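PDB 1ZS3: lactococcus lactis MG1363 DpsA from Lactococcus lactis, which probably binds DNA through an N-terminal helix and protects the cell against oxidative stress, as a dodecameric member of the Dps family. Local coordinates for residues Glu92-Lys95 with Tyr96-Phe99. Residues are numbered along the deposited sequence; the frame is centred on the assembly and turned at random.
Sequences EFLK and YHKF
With CG of Lys-95 anti to the backbone N (chi1 -176°) and CG of Tyr-96 beside its own (chi1 -65°), the two side chains leave the last turn of helix 90-96 side by side, pointing the same way. This is the short helix that Dps proteins carry in the connection between the second and third helices of the four-helix bundle. The Lys-95 chain stays extended until it bends at chi4. CD of Lys-95 rides over one face of the tyrosine ring, displaced toward the rim, and the bend at the end brings NZ to OH of Tyr-96, a hydrogen bond of 2.9 Å. CB of Glu-92 meets the edge of the same ring, 3.9 Å from CE1 of Tyr-96, while the Glu-92 carboxylate turns elsewhere, OE1 forming a salt bridge with Lys-107 of the second subunit.

The backbone keeps its helical pattern up to the exit. N of Tyr-96 donates to O of Glu-92 at 3.2 Å, and N of His-97 reaches O of Phe-93 at 3.0 Å. His-97 is the first residue to depart from helical angles, and the exit is tied to helix 27-51, where His-33 bonds O of Tyr-96 and Asn-37 bonds N of Lys-98. The Phe-93 ring stacks on Phe-39 of the same helix.

The imidazole of His-97 folds back beside Leu-94. O of Phe-93 lies at its edge and takes a weak hydrogen bond from ND1 of His-97, and CD2 of Leu-94 rests 3.6 Å from CE1 of His-97.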
loop_
_atom_site.group_PDB
_atom_site.type_symbol
_atom_site.label_atom_id
_atom_site.label_comp_id
_atom_site.label_asym_id
_atom_site.label_seq_id
_atom_site.Cartn_x
_atom_site.Cartn_y
_atom_site.Cartn_z
ATOM N N GLU A 92 6.857 30.723 -28.564
ATOM C CA GLU A 92 6.168 31.589 -27.604
ATOM C C GLU A 92 6.850 31.583 -26.230
ATOM O O GLU A 92 6.785 32.587 -25.530
ATOM C CB GLU A 92 4.680 31.282 -27.443
ATOM C CG GLU A 92 4.048 30.364 -28.471
ATOM C CD GLU A 92 2.547 30.513 -28.544
ATOM O OE1 GLU A 92 1.897 29.488 -28.830
ATOM O OE2 GLU A 92 2.018 31.621 -28.272
ATOM N N PHE A 93 7.517 30.482 -25.849
ATOM C CA PHE A 93 8.209 30.466 -24.584
ATOM C C PHE A 93 9.328 31.492 -24.617
ATOM O O PHE A 93 9.473 32.274 -23.686
ATOM C CB PHE A 93 8.728 29.067 -24.195
ATOM C CG PHE A 93 7.642 28.024 -23.945
ATOM C CD1 PHE A 93 6.450 28.350 -23.323
ATOM C CD2 PHE A 93 7.845 26.703 -24.319
ATOM C CE1 PHE A 93 5.486 27.408 -23.104
ATOM C CE2 PHE A 93 6.876 25.739 -24.086
ATOM C CZ PHE A 93 5.695 26.103 -23.490
ATOM N N LEU A 94 10.100 31.531 -25.702
ATOM C CA LEU A 94 11.206 32.476 -25.819
ATOM C C LEU A 94 10.736 33.918 -25.929
ATOM O O LEU A 94 11.356 34.786 -25.308
ATOM C CB LEU A 94 12.098 32.071 -26.967
ATOM C CG LEU A 94 12.856 30.765 -26.618
ATOM C CD1 LEU A 94 13.434 30.067 -27.884
ATOM C CD2 LEU A 94 13.951 31.096 -25.595
ATOM N N LYS A 95 9.619 34.152 -26.589
ATOM C CA LYS A 95 9.093 35.512 -26.658
ATOM C C LYS A 95 8.710 36.079 -25.269
ATOM O O LYS A 95 9.022 37.228 -24.946
ATOM C CB LYS A 95 7.896 35.533 -27.620
ATOM C CG LYS A 95 7.266 36.912 -27.886
ATOM C CD LYS A 95 6.141 36.811 -28.959
ATOM C CE LYS A 95 5.420 38.163 -29.207
ATOM N NZ LYS A 95 4.017 38.128 -28.693
ATOM N N TYR A 96 8.049 35.266 -24.450
ATOM C CA TYR A 96 7.376 35.757 -23.235
ATOM C C TYR A 96 8.172 35.556 -21.968
ATOM O O TYR A 96 7.882 36.202 -20.969
ATOM C CB TYR A 96 5.994 35.106 -23.066
ATOM C CG TYR A 96 4.997 35.460 -24.156
ATOM C CD1 TYR A 96 4.644 34.520 -25.125
ATOM C CD2 TYR A 96 4.420 36.744 -24.234
ATOM C CE1 TYR A 96 3.753 34.817 -26.139
ATOM C CE2 TYR A 96 3.513 37.051 -25.253
ATOM C CZ TYR A 96 3.192 36.071 -26.199
ATOM O OH TYR A 96 2.319 36.306 -27.227
ATOM N N HIS A 97 9.195 34.666 -21.981
ATOM C CA HIS A 97 10.045 34.487 -20.784
ATOM C C HIS A 97 10.908 35.704 -20.486
ATOM O O HIS A 97 11.539 36.234 -21.369
ATOM C CB HIS A 97 10.925 33.216 -20.901
ATOM C CG HIS A 97 12.302 33.471 -21.467
ATOM N ND1 HIS A 97 12.632 33.317 -22.808
ATOM C CD2 HIS A 97 13.435 33.917 -20.878
ATOM C CE1 HIS A 97 13.919 33.619 -23.004
ATOM N NE2 HIS A 97 14.419 33.997 -21.849
ATOM N N LYS A 98 10.874 36.218 -19.273
ATOM C CA LYS A 98 11.740 37.339 -18.924
ATOM C C LYS A 98 12.671 36.967 -17.763
ATOM O O LYS A 98 12.359 36.129 -16.944
ATOM C CB LYS A 98 10.911 38.607 -18.619
ATOM C CG LYS A 98 9.661 38.821 -19.527
ATOM C CD LYS A 98 9.825 39.961 -20.572
ATOM C CE LYS A 98 10.075 39.416 -21.991
ATOM N NZ LYS A 98 9.545 40.305 -23.089
ATOM N N PHE A 99 13.832 37.630 -17.722
ATOM C CA PHE A 99 14.780 37.631 -16.616
ATOM C C PHE A 99 15.548 36.306 -16.384
ATOM O O PHE A 99 16.458 36.258 -15.565
ATOM C CB PHE A 99 14.125 38.104 -15.297
ATOM C CG PHE A 99 13.779 39.590 -15.248
ATOM C CD1 PHE A 99 12.969 40.184 -16.209
ATOM C CD2 PHE A 99 14.281 40.401 -14.226
ATOM C CE1 PHE A 99 12.657 41.540 -16.160
ATOM C CE2 PHE A 99 13.970 41.785 -14.164
ATOM C CZ PHE A 99 13.159 42.344 -15.133
#